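Local coordinates for guanine nucleotide exchange protein (PDB 1XSZ), which probably acts as a guanine nucleotide exchange factor for ADP-ribosylation factor GTPases, through a Sec7 domain whose active site lies under a C-terminal cap, at residues A[143-148]-A[286-291]; A[139-144]-A[183-188]; A[61-64]-A[70-73]; A[47-52]-A[79-84]. One frame throughout, in Å; residues are numbered along the deposited sequence. Where two conformers were deposited one is given.

Contact 1: A[143-148]-A[286-291]; sequences MLNTDL and SKWLFG
W288 brings the edge of its benzene half up to T146 on helix 131-149, and the two side chains run past each other in opposite directions. T146 OG1 lies 3.6 Å from W288 CE3, near the ring plane, and T146 CG2 reaches the same CE3 at 3.9 Å. The backbone takes part too, with T146 CA 3.7 Å from W288 CZ3. The indole reaches this far because W288 CG is anti to its backbone N (chi1 -172°), which swings the six-membered ring out from the short helix and across to the long one. T146 turns its hydroxyl to the side of its own backbone N (chi1 -70°), and in this position both of its branches border CE3. The side chain of N145 crosses the indole at about a right angle, close to the CZ3-CH2 end. One face of the indole is backed from within its own segment by L289 CD2, 3.8 Å above the plane and toward the rim. The other methyl of the same leucine, L289 CD1, comes 4.0 Å from T146 OG1. No hydrogen bond spans the interface, so shape carries it. In family terms it joins the Sec7 domain to the capping domain. In the chain, the short helix 287-290 comes between strands 274-280 and 295-300, which are neighbours in the antiparallel sheet. Next to it, helix 252-258 touches both partners, with F257 on L289 and W253 and F256 on M143, while helix 179-191 packs on L144 and L148.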
loop_
_atom_site.group_PDB
_atom_site.type_symbol
_atom_site.label_atom_id
_atom_site.label_comp_id
_atom_site.label_asym_id
_atom_site.label_seq_id
_atom_site.Cartn_x
_atom_site.Cartn_y
_atom_site.Cartn_z
ATOM N N MET A 143 -9.976 -1.980 12.300
ATOM C CA MET A 143 -11.244 -1.294 12.064
ATOM C C MET A 143 -11.817 -0.780 13.381
ATOM O O MET A 143 -12.363 0.325 13.443
ATOM C CB MET A 143 -12.284 -2.223 11.420
ATOM C CG MET A 143 -12.033 -2.559 9.961
ATOM S SD MET A 143 -13.464 -3.330 9.149
ATOM C CE MET A 143 -13.542 -4.887 9.998
ATOM N N LEU A 144 -11.712 -1.588 14.430
ATOM C CA LEU A 144 -12.238 -1.201 15.732
ATOM C C LEU A 144 -11.530 0.046 16.268
ATOM O O LEU A 144 -12.149 0.887 16.923
ATOM C CB LEU A 144 -12.103 -2.372 16.717
ATOM C CG LEU A 144 -12.708 -2.175 18.104
ATOM C CD1 LEU A 144 -14.196 -1.862 17.987
ATOM C CD2 LEU A 144 -12.502 -3.445 18.918
ATOM N N ASN A 145 -10.234 0.162 15.995
ATOM C CA ASN A 145 -9.477 1.335 16.430
ATOM C C ASN A 145 -10.110 2.605 15.837
ATOM O O ASN A 145 -10.304 3.594 16.537
ATOM C CB ASN A 145 -8.015 1.186 15.997
ATOM C CG ASN A 145 -7.173 2.396 16.336
ATOM O OD1 ASN A 145 -6.771 3.160 15.445
ATOM N ND2 ASN A 145 -6.899 2.585 17.616
ATOM N N THR A 146 -10.439 2.576 14.548
ATOM C CA THR A 146 -11.071 3.736 13.924
ATOM C C THR A 146 -12.478 3.930 14.486
ATOM O O THR A 146 -12.888 5.043 14.811
ATOM C CB THR A 146 -11.181 3.557 12.403
ATOM O OG1 THR A 146 -9.879 3.635 11.821
ATOM C CG2 THR A 146 -12.076 4.639 11.793
ATOM N N ASP A 147 -13.209 2.831 14.610
ATOM C CA ASP A 147 -14.570 2.891 15.112
ATOM C C ASP A 147 -14.662 3.539 16.493
ATOM O O ASP A 147 -15.530 4.381 16.738
ATOM C CB ASP A 147 -15.151 1.476 15.140
ATOM C CG ASP A 147 -16.637 1.457 15.383
ATOM O OD1 ASP A 147 -17.055 1.258 16.538
ATOM O OD2 ASP A 147 -17.388 1.646 14.401
ATOM N N LEU A 148 -13.751 3.167 17.388
ATOM C CA LEU A 148 -13.769 3.690 18.746
ATOM C C LEU A 148 -13.144 5.060 18.939
ATOM O O LEU A 148 -13.555 5.810 19.825
ATOM C CB LEU A 148 -13.078 2.696 19.691
ATOM C CG LEU A 148 -13.704 1.301 19.771
ATOM C CD1 LEU A 148 -12.977 0.463 20.824
ATOM C CD2 LEU A 148 -15.186 1.431 20.120
ATOM N N SER A 286 -12.871 6.211 6.843
ATOM C CA SER A 286 -11.588 6.493 6.220
ATOM C C SER A 286 -11.106 7.931 6.362
ATOM O O SER A 286 -9.905 8.173 6.456
ATOM C CB SER A 286 -11.629 6.123 4.733
ATOM O OG SER A 286 -12.458 7.015 3.998
ATOM N N LYS A 287 -12.042 8.875 6.389
ATOM C CA LYS A 287 -11.701 10.291 6.506
ATOM C C LYS A 287 -10.848 10.610 7.722
ATOM O O LYS A 287 -10.079 11.569 7.713
ATOM C CB LYS A 287 -12.969 11.143 6.570
ATOM C CG LYS A 287 -13.777 11.190 5.285
ATOM C CD LYS A 287 -14.943 12.157 5.425
ATOM C CE LYS A 287 -15.772 12.228 4.153
ATOM N NZ LYS A 287 -16.447 10.936 3.851
ATOM N N TRP A 288 -10.989 9.802 8.766
ATOM C CA TRP A 288 -10.256 10.011 10.007
ATOM C C TRP A 288 -8.747 9.916 9.794
ATOM O O TRP A 288 -7.965 10.617 10.450
ATOM C CB TRP A 288 -10.712 8.973 11.038
ATOM C CG TRP A 288 -10.167 9.185 12.412
ATOM C CD1 TRP A 288 -10.259 10.320 13.167
ATOM C CD2 TRP A 288 -9.473 8.224 13.215
ATOM N NE1 TRP A 288 -9.665 10.124 14.391
ATOM C CE2 TRP A 288 -9.173 8.846 14.446
ATOM C CE3 TRP A 288 -9.077 6.896 13.011
ATOM C CZ2 TRP A 288 -8.493 8.183 15.473
ATOM C CZ3 TRP A 288 -8.401 6.237 14.030
ATOM C CH2 TRP A 288 -8.115 6.885 15.247
ATOM N N LEU A 289 -8.341 9.071 8.854
ATOM C CA LEU A 289 -6.928 8.864 8.579
ATOM C C LEU A 289 -6.473 9.257 7.182
ATOM O O LEU A 289 -5.293 9.538 6.973
ATOM C CB LEU A 289 -6.567 7.392 8.808
ATOM C CG LEU A 289 -6.739 6.870 10.235
ATOM C CD1 LEU A 289 -6.602 5.354 10.260
ATOM C CD2 LEU A 289 -5.709 7.521 11.140
ATOM N N PHE A 290 -7.398 9.286 6.228
ATOM C CA PHE A 290 -7.021 9.591 4.857
ATOM C C PHE A 290 -7.651 10.832 4.232
ATOM O O PHE A 290 -7.560 11.034 3.023
ATOM C CB PHE A 290 -7.267 8.356 3.983
ATOM C CG PHE A 290 -6.536 7.129 4.464
ATOM C CD1 PHE A 290 -7.142 6.236 5.343
ATOM C CD2 PHE A 290 -5.214 6.900 4.085
ATOM C CE1 PHE A 290 -6.441 5.132 5.843
ATOM C CE2 PHE A 290 -4.506 5.802 4.579
ATOM C CZ PHE A 290 -5.121 4.918 5.458
ATOM N N GLY A 291 -8.280 11.665 5.052
ATOM C CA GLY A 291 -8.867 12.892 4.537
ATOM C C GLY A 291 -10.243 12.783 3.912
ATOM O O GLY A 291 -10.818 11.700 3.808
#

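Contact 2: A[139-144]-A[183-188]; sequences FQTIML and EELYSE
L185 points from helix 179-191 toward helix 131-149 and meets T141 there. At its CB the side chain only sets out across the gap: with CG anti to the backbone N (chi1 180°) the branch point is carried toward the facing helix. L185 CG is the first atom to arrive, 3.9 Å from T141 OG1. Both methyls then face that oxygen from the same side, L185 CD1 and L185 CD2 each 3.6 Å from T141 OG1. L185 CD2 has a further, looser neighbour in L144 CD2 at 4.3 Å. The threonine hydroxyl does not go without a polar partner here, since it hydrogen-bonds back to L137 O, one turn earlier in its own helix, and can therefore sit among methyl groups. One turn along, L144 meets Y186 at about a right angle, L144 CD2 being 3.9 Å from Y186 CD1. The far end of the tyrosine is tied by a hydrogen bond from OH to M159 O, and V161 and L164 of helix 161-167 touch its side chain. F89 touches both T141 and L185. The short axes run in roughly the same direction, crossing at -39° with a closest approach of 10.8 Å, with T141, L144, L185 and Y186 meeting between them. Such apolar helix-on-helix packing, with a hydroxyl turned back to its own backbone, belongs to the all-helical core of the Sec7 fold.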
loop_
_atom_site.group_PDB
_atom_site.type_symbol
_atom_site.label_atom_id
_atom_site.label_comp_id
_atom_site.label_asym_id
_atom_site.label_seq_id
_atom_site.Cartn_x
_atom_site.Cartn_y
_atom_site.Cartn_z
ATOM N N PHE A 139 -7.207 -7.304 11.272
ATOM C CA PHE A 139 -7.927 -6.264 10.555
ATOM C C PHE A 139 -9.197 -5.830 11.278
ATOM O O PHE A 139 -9.604 -4.676 11.168
ATOM C CB PHE A 139 -8.125 -6.627 9.056
ATOM C CG PHE A 139 -9.232 -7.602 8.755
ATOM C CD1 PHE A 139 -10.564 -7.229 8.877
ATOM C CD2 PHE A 139 -8.934 -8.861 8.227
ATOM C CE1 PHE A 139 -11.591 -8.086 8.468
ATOM C CE2 PHE A 139 -9.955 -9.726 7.816
ATOM C CZ PHE A 139 -11.284 -9.333 7.937
ATOM N N GLN A 140 -9.802 -6.718 12.064
ATOM C CA GLN A 140 -10.979 -6.328 12.832
ATOM C C GLN A 140 -10.528 -5.320 13.901
ATOM O O GLN A 140 -11.215 -4.336 14.159
ATOM C CB GLN A 140 -11.630 -7.549 13.499
ATOM C CG GLN A 140 -12.379 -8.479 12.552
ATOM C CD GLN A 140 -13.659 -7.872 12.009
ATOM O OE1 GLN A 140 -14.316 -7.079 12.677
ATOM N NE2 GLN A 140 -14.032 -8.266 10.800
ATOM N N THR A 141 -9.365 -5.553 14.510
ATOM C CA THR A 141 -8.855 -4.640 15.531
ATOM C C THR A 141 -8.500 -3.287 14.916
ATOM O O THR A 141 -8.728 -2.246 15.526
ATOM C CB THR A 141 -7.632 -5.244 16.251
ATOM O OG1 THR A 141 -8.007 -6.503 16.828
ATOM C CG2 THR A 141 -7.155 -4.319 17.366
ATOM N N ILE A 142 -7.948 -3.304 13.705
ATOM C CA ILE A 142 -7.627 -2.055 13.023
ATOM C C ILE A 142 -8.928 -1.286 12.743
ATOM O O ILE A 142 -8.990 -0.075 12.944
ATOM C CB ILE A 142 -6.839 -2.334 11.725
ATOM C CG1 ILE A 142 -5.427 -2.799 12.098
ATOM C CG2 ILE A 142 -6.778 -1.079 10.847
ATOM C CD1 ILE A 142 -4.638 -3.376 10.948
ATOM N N MET A 143 -9.976 -1.980 12.300
ATOM C CA MET A 143 -11.244 -1.294 12.064
ATOM C C MET A 143 -11.817 -0.780 13.381
ATOM O O MET A 143 -12.363 0.325 13.443
ATOM C CB MET A 143 -12.284 -2.223 11.420
ATOM C CG MET A 143 -12.033 -2.559 9.961
ATOM S SD MET A 143 -13.464 -3.330 9.149
ATOM C CE MET A 143 -13.542 -4.887 9.998
ATOM N N LEU A 144 -11.712 -1.588 14.430
ATOM C CA LEU A 144 -12.238 -1.201 15.732
ATOM C C LEU A 144 -11.530 0.046 16.268
ATOM O O LEU A 144 -12.149 0.887 16.923
ATOM C CB LEU A 144 -12.103 -2.372 16.717
ATOM C CG LEU A 144 -12.708 -2.175 18.104
ATOM C CD1 LEU A 144 -14.196 -1.862 17.987
ATOM C CD2 LEU A 144 -12.502 -3.445 18.918
ATOM N N GLU A 183 -12.926 -9.780 25.010
ATOM C CA GLU A 183 -13.257 -8.709 25.941
ATOM C C GLU A 183 -11.985 -7.928 26.276
ATOM O O GLU A 183 -11.997 -6.697 26.381
ATOM C CB GLU A 183 -13.899 -9.295 27.207
ATOM C CG GLU A 183 -15.312 -9.825 26.953
ATOM C CD GLU A 183 -15.927 -10.523 28.152
ATOM O OE1 GLU A 183 -15.767 -10.025 29.287
ATOM O OE2 GLU A 183 -16.592 -11.563 27.953
ATOM N N GLU A 184 -10.883 -8.649 26.424
ATOM C CA GLU A 184 -9.600 -8.033 26.722
ATOM C C GLU A 184 -9.103 -7.215 25.527
ATOM O O GLU A 184 -8.641 -6.086 25.686
ATOM C CB GLU A 184 -8.591 -9.119 27.077
ATOM C CG GLU A 184 -7.155 -8.710 26.914
ATOM C CD GLU A 184 -6.217 -9.843 27.233
ATOM O OE1 GLU A 184 -6.659 -11.014 27.176
ATOM O OE2 GLU A 184 -5.044 -9.564 27.524
ATOM N N LEU A 185 -9.202 -7.793 24.333
ATOM C CA LEU A 185 -8.771 -7.118 23.111
ATOM C C LEU A 185 -9.528 -5.800 22.953
ATOM O O LEU A 185 -8.933 -4.750 22.698
ATOM C CB LEU A 185 -9.026 -8.031 21.904
ATOM C CG LEU A 185 -8.658 -7.537 20.503
ATOM C CD1 LEU A 185 -8.535 -8.730 19.575
ATOM C CD2 LEU A 185 -9.715 -6.562 19.984
ATOM N N TYR A 186 -10.842 -5.857 23.125
ATOM C CA TYR A 186 -11.681 -4.678 23.005
ATOM C C TYR A 186 -11.223 -3.561 23.950
ATOM O O TYR A 186 -11.035 -2.418 23.534
ATOM C CB TYR A 186 -13.135 -5.056 23.318
ATOM C CG TYR A 186 -14.120 -3.924 23.151
ATOM C CD1 TYR A 186 -14.845 -3.770 21.967
ATOM C CD2 TYR A 186 -14.324 -3.001 24.175
ATOM C CE1 TYR A 186 -15.751 -2.719 21.813
ATOM C CE2 TYR A 186 -15.222 -1.950 24.033
ATOM C CZ TYR A 186 -15.933 -1.815 22.850
ATOM O OH TYR A 186 -16.831 -0.784 22.713
ATOM N N SER A 187 -11.060 -3.910 25.221
ATOM C CA SER A 187 -10.652 -2.955 26.237
ATOM C C SER A 187 -9.278 -2.361 25.966
ATOM O O SER A 187 -9.057 -1.169 26.177
ATOM C CB SER A 187 -10.661 -3.624 27.609
ATOM O OG SER A 187 -10.182 -2.740 28.605
ATOM N N GLU A 188 -8.355 -3.190 25.496
ATOM C CA GLU A 188 -7.015 -2.713 25.205
ATOM C C GLU A 188 -6.998 -1.643 24.130
ATOM O O GLU A 188 -6.395 -0.584 24.304
ATOM C CB GLU A 188 -6.126 -3.857 24.746
ATOM C CG GLU A 188 -5.606 -4.738 25.847
ATOM C CD GLU A 188 -4.796 -5.862 25.280
ATOM O OE1 GLU A 188 -5.398 -6.861 24.827
ATOM O OE2 GLU A 188 -3.560 -5.735 25.257
#

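Contact 3: A[61-64]-A[70-73]; sequences GDYL and ENQQ
Y63 O, close to the C-terminal end of helix 57-64, accepts a hydrogen bond from N71 ND2 at 2.9 Å. The bond is nearly straight, with an N-H...O angle of 167°, and the carbonyl oxygen lies in the plane of the N71 amide, while the donor is somewhat tilted from the carbonyl plane. P67, four places on, has no backbone N-H to offer, so the asparagine probably stands in for the helical bond that would come from there. N71 CG stands beside its own backbone N (chi1 -56°), which brings the amide across to the end of the first helix. The same nitrogen also rests on the Y63 ring: ND2 is 3.2 Å above the plane, over the centre, with amide and ring planes 31° apart. One amide thus ties down both the backbone and the side chain of a single tyrosine. At the rim of that ring, Y63 OH donates a hydrogen bond to E70 OE2, in the ring plane; the modelled O-O separation of 2.4 Å is very short and its exact value doubtful. The other oxygen, E70 OE1, forms a salt bridge with K30, so each carboxylate oxygen has a partner. L64 comes close at the backbone, its CA 5.6 Å from N71 CA where the chain turns from one helix into the next. Around this turn, helix 22-35 packs I26 on Y63 and E70, helix 40-50 adds I44 on Y63 and F48 on L64, and V74 and F78 of helix 69-80 close over L64.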
loop_
_atom_site.group_PDB
_atom_site.type_symbol
_atom_site.label_atom_id
_atom_site.label_comp_id
_atom_site.label_asym_id
_atom_site.label_seq_id
_atom_site.Cartn_x
_atom_site.Cartn_y
_atom_site.Cartn_z
ATOM N N GLY A 61 9.263 1.097 3.736
ATOM C CA GLY A 61 7.913 0.586 3.855
ATOM C C GLY A 61 7.344 0.191 2.506
ATOM O O GLY A 61 6.627 -0.803 2.388
ATOM N N ASP A 62 7.675 0.961 1.474
ATOM C CA ASP A 62 7.172 0.658 0.146
ATOM C C ASP A 62 7.776 -0.630 -0.395
ATOM O O ASP A 62 7.082 -1.454 -0.996
ATOM C CB ASP A 62 7.471 1.804 -0.813
ATOM C CG ASP A 62 6.548 1.795 -1.991
ATOM O OD1 ASP A 62 5.356 2.093 -1.783
ATOM O OD2 ASP A 62 7.004 1.472 -3.107
ATOM N N TYR A 63 9.073 -0.806 -0.184
ATOM C CA TYR A 63 9.748 -2.012 -0.637
ATOM C C TYR A 63 9.166 -3.236 0.077
ATOM O O TYR A 63 8.796 -4.229 -0.553
ATOM C CB TYR A 63 11.246 -1.928 -0.336
ATOM C CG TYR A 63 12.010 -3.149 -0.793
ATOM C CD1 TYR A 63 12.556 -3.215 -2.076
ATOM C CD2 TYR A 63 12.138 -4.261 0.038
ATOM C CE1 TYR A 63 13.211 -4.362 -2.519
ATOM C CE2 TYR A 63 12.785 -5.410 -0.395
ATOM C CZ TYR A 63 13.318 -5.454 -1.672
ATOM O OH TYR A 63 13.957 -6.594 -2.098
ATOM N N LEU A 64 9.081 -3.157 1.399
ATOM C CA LEU A 64 8.570 -4.267 2.194
ATOM C C LEU A 64 7.145 -4.682 1.864
ATOM O O LEU A 64 6.806 -5.860 1.960
ATOM C CB LEU A 64 8.661 -3.930 3.684
ATOM C CG LEU A 64 10.077 -3.892 4.270
ATOM C CD1 LEU A 64 10.041 -3.322 5.676
ATOM C CD2 LEU A 64 10.669 -5.305 4.280
ATOM N N GLU A 70 10.678 -11.331 -4.299
ATOM C CA GLU A 70 11.816 -10.943 -3.471
ATOM C C GLU A 70 11.361 -10.111 -2.277
ATOM O O GLU A 70 11.715 -10.391 -1.132
ATOM C CB GLU A 70 12.816 -10.138 -4.298
ATOM C CG GLU A 70 13.967 -9.550 -3.493
ATOM C CD GLU A 70 14.895 -8.714 -4.353
ATOM O OE1 GLU A 70 15.531 -9.280 -5.265
ATOM O OE2 GLU A 70 14.986 -7.489 -4.123
ATOM N N ASN A 71 10.573 -9.080 -2.558
ATOM C CA ASN A 71 10.065 -8.194 -1.522
ATOM C C ASN A 71 9.301 -8.949 -0.447
ATOM O O ASN A 71 9.454 -8.668 0.743
ATOM C CB ASN A 71 9.150 -7.139 -2.142
ATOM C CG ASN A 71 9.833 -6.354 -3.236
ATOM O OD1 ASN A 71 10.234 -6.915 -4.261
ATOM N ND2 ASN A 71 9.977 -5.051 -3.030
ATOM N N GLN A 72 8.468 -9.899 -0.861
ATOM C CA GLN A 72 7.690 -10.659 0.102
ATOM C C GLN A 72 8.583 -11.524 0.985
ATOM O O GLN A 72 8.303 -11.702 2.170
ATOM C CB GLN A 72 6.619 -11.490 -0.615
ATOM C CG GLN A 72 5.633 -10.609 -1.383
ATOM C CD GLN A 72 4.251 -11.215 -1.508
ATOM O OE1 GLN A 72 3.628 -11.577 -0.509
ATOM N NE2 GLN A 72 3.756 -11.316 -2.737
ATOM N N GLN A 73 9.671 -12.043 0.423
ATOM C CA GLN A 73 10.591 -12.848 1.216
ATOM C C GLN A 73 11.302 -11.951 2.223
ATOM O O GLN A 73 11.519 -12.339 3.371
ATOM C CB GLN A 73 11.627 -13.534 0.321
ATOM C CG GLN A 73 11.057 -14.649 -0.540
ATOM C CD GLN A 73 12.121 -15.336 -1.373
ATOM O OE1 GLN A 73 12.754 -14.714 -2.228
ATOM N NE2 GLN A 73 12.325 -16.624 -1.128
#

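Contact 4: A[47-52]-A[79-84]; sequences FFHQQR and TSQMNF
H49 and Q81 meet where two helices of the all-helical Sec7 fold, 40-50 and 69-80, run out at their C-terminal ends. The polar part is a single hydrogen bond: H49 ND1 donates to Q81 OE1 at 3.1 Å, with a moderately bent N-H...O angle of 146°. The acceptor lies in the ring plane and the donor in the carbonyl plane, although ring and amide are turned 52° against each other. Q81 NE2 donates in turn to E42 O, so both ends of the amide are engaged and its rotation is fixed. The van der Waals part involves the carbons of the same glutamine and of M82. Q81 CB is 3.8 Å from H49 CE1, and M82 CG comes 3.7 Å from H49 NE2, its side chain crossing the imidazole at about a right angle. A weaker sulfur-aromatic approach goes with it, M82 SD lying at the ring edge, 5.5 Å from the centroid. Outside the two segments, F78 stacks on the imidazole. The backbone of the histidine is used as well: within segment 47-52, R52 NH1 donates to H49 O at 2.9 Å, and that oxygen lies close to the guanidinium plane.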
loop_
_atom_site.group_PDB
_atom_site.type_symbol
_atom_site.label_atom_id
_atom_site.label_comp_id
_atom_site.label_asym_id
_atom_site.label_seq_id
_atom_site.Cartn_x
_atom_site.Cartn_y
_atom_site.Cartn_z
ATOM N N PHE A 47 19.265 -5.043 7.510
ATOM C CA PHE A 47 19.788 -3.707 7.245
ATOM C C PHE A 47 18.702 -2.662 7.513
ATOM O O PHE A 47 18.975 -1.605 8.071
ATOM C CB PHE A 47 20.269 -3.592 5.793
ATOM C CG PHE A 47 21.180 -2.418 5.549
ATOM C CD1 PHE A 47 22.513 -2.459 5.958
ATOM C CD2 PHE A 47 20.705 -1.263 4.938
ATOM C CE1 PHE A 47 23.356 -1.366 5.759
ATOM C CE2 PHE A 47 21.543 -0.163 4.736
ATOM C CZ PHE A 47 22.870 -0.216 5.148
ATOM N N PHE A 48 17.472 -2.964 7.110
ATOM C CA PHE A 48 16.351 -2.050 7.332
ATOM C C PHE A 48 16.183 -1.791 8.832
ATOM O O PHE A 48 15.955 -0.657 9.254
ATOM C CB PHE A 48 15.055 -2.648 6.779
ATOM C CG PHE A 48 14.953 -2.642 5.274
ATOM C CD1 PHE A 48 14.003 -3.437 4.644
ATOM C CD2 PHE A 48 15.765 -1.822 4.492
ATOM C CE1 PHE A 48 13.856 -3.420 3.260
ATOM C CE2 PHE A 48 15.624 -1.798 3.104
ATOM C CZ PHE A 48 14.668 -2.597 2.489
ATOM N N HIS A 49 16.276 -2.848 9.633
ATOM C CA HIS A 49 16.148 -2.709 11.081
ATOM C C HIS A 49 17.336 -1.949 11.668
ATOM O O HIS A 49 17.165 -0.994 12.426
ATOM C CB HIS A 49 16.055 -4.088 11.744
ATOM C CG HIS A 49 14.683 -4.683 11.723
ATOM N ND1 HIS A 49 14.431 -5.961 11.272
ATOM C CD2 HIS A 49 13.492 -4.191 12.139
ATOM C CE1 HIS A 49 13.146 -6.231 11.415
ATOM N NE2 HIS A 49 12.554 -5.173 11.940
ATOM N N GLN A 50 18.540 -2.381 11.311
ATOM C CA GLN A 50 19.762 -1.764 11.818
ATOM C C GLN A 50 19.938 -0.292 11.473
ATOM O O GLN A 50 20.376 0.497 12.309
ATOM C CB GLN A 50 20.988 -2.524 11.305
ATOM C CG GLN A 50 21.266 -3.846 11.993
ATOM C CD GLN A 50 21.651 -3.670 13.448
ATOM O OE1 GLN A 50 22.347 -2.720 13.804
ATOM N NE2 GLN A 50 21.211 -4.594 14.294
ATOM N N GLN A 51 19.596 0.077 10.245
ATOM C CA GLN A 51 19.782 1.450 9.791
ATOM C C GLN A 51 18.499 2.266 9.689
ATOM O O GLN A 51 18.432 3.231 8.929
ATOM C CB GLN A 51 20.487 1.435 8.432
ATOM C CG GLN A 51 21.773 0.613 8.413
ATOM C CD GLN A 51 22.889 1.245 9.223
ATOM O OE1 GLN A 51 23.895 0.599 9.525
ATOM N NE2 GLN A 51 22.723 2.513 9.568
ATOM N N ARG A 52 17.492 1.897 10.472
ATOM C CA ARG A 52 16.212 2.597 10.430
ATOM C C ARG A 52 16.298 4.111 10.636
ATOM O O ARG A 52 15.471 4.855 10.114
ATOM C CB ARG A 52 15.249 1.989 11.452
ATOM C CG ARG A 52 15.719 2.087 12.884
ATOM C CD ARG A 52 14.732 1.412 13.822
ATOM N NE ARG A 52 15.113 1.575 15.223
ATOM C CZ ARG A 52 16.222 1.076 15.762
ATOM N NH1 ARG A 52 17.069 0.372 15.022
ATOM N NH2 ARG A 52 16.487 1.291 17.044
ATOM N N THR A 79 9.773 -9.214 9.493
ATOM C CA THR A 79 8.830 -9.417 10.580
ATOM C C THR A 79 9.284 -10.525 11.537
ATOM O O THR A 79 9.055 -10.440 12.743
ATOM C CB THR A 79 7.437 -9.721 10.017
ATOM O OG1 THR A 79 7.036 -8.634 9.172
ATOM C CG2 THR A 79 6.426 -9.872 11.140
ATOM N N SER A 80 9.932 -11.552 10.997
ATOM C CA SER A 80 10.418 -12.659 11.814
ATOM C C SER A 80 11.517 -12.193 12.764
ATOM O O SER A 80 11.727 -12.785 13.824
ATOM C CB SER A 80 10.952 -13.780 10.921
ATOM O OG SER A 80 9.915 -14.343 10.141
ATOM N N GLN A 81 12.213 -11.127 12.383
ATOM C CA GLN A 81 13.293 -10.582 13.197
ATOM C C GLN A 81 12.783 -9.734 14.358
ATOM O O GLN A 81 13.566 -9.253 15.178
ATOM C CB GLN A 81 14.250 -9.775 12.312
ATOM C CG GLN A 81 15.021 -10.650 11.329
ATOM C CD GLN A 81 15.680 -9.866 10.213
ATOM O OE1 GLN A 81 15.530 -8.649 10.114
ATOM N NE2 GLN A 81 16.414 -10.567 9.356
ATOM N N MET A 82 11.466 -9.552 14.422
ATOM C CA MET A 82 10.848 -8.785 15.499
ATOM C C MET A 82 10.435 -9.758 16.596
ATOM O O MET A 82 10.028 -10.881 16.310
ATOM C CB MET A 82 9.623 -8.031 14.980
ATOM C CG MET A 82 9.961 -6.967 13.947
ATOM S SD MET A 82 8.510 -6.123 13.283
ATOM C CE MET A 82 8.095 -5.037 14.634
ATOM N N ASN A 83 10.540 -9.324 17.848
ATOM C CA ASN A 83 10.193 -10.178 18.983
ATOM C C ASN A 83 8.821 -9.840 19.558
ATOM O O ASN A 83 8.669 -8.834 20.250
ATOM C CB ASN A 83 11.249 -10.032 20.084
ATOM C CG ASN A 83 10.993 -10.949 21.271
ATOM O OD1 ASN A 83 11.595 -10.787 22.337
ATOM N ND2 ASN A 83 10.111 -11.922 21.093
ATOM N N PHE A 84 7.835 -10.687 19.280
ATOM C CA PHE A 84 6.481 -10.479 19.781
ATOM C C PHE A 84 6.214 -11.325 21.020
ATOM O O PHE A 84 5.159 -11.213 21.641
ATOM C CB PHE A 84 5.455 -10.818 18.697
ATOM C CG PHE A 84 5.534 -9.921 17.499
ATOM C CD1 PHE A 84 5.291 -8.556 17.622
ATOM C CD2 PHE A 84 5.889 -10.432 16.256
ATOM C CE1 PHE A 84 5.403 -7.708 16.523
ATOM C CE2 PHE A 84 6.004 -9.593 15.151
ATOM C CZ PHE A 84 5.762 -8.230 15.286
#

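Contacts 2 and 3 are buried, contact 1 partly so, and contact 4 lies at the surface. Contacts 1 and 2 start from the same helix, 131-149, and touch through L148 and Y186; one uses it to meet the capping domain, the other to pack within the Sec7 domain. Contacts 3 and 4 share helix 69-80 and touch through the F48 ring, which packs on Y63 and L64. Each centre of contacts 1 and 2 lies 25 to 27 Å from those of contacts 3 and 4. Chemistry follows the pairing: no hydrogen bond crosses contacts 1 and 2, whereas contacts 3 and 4, both near helix ends, depend on side-chain hydrogen bonds.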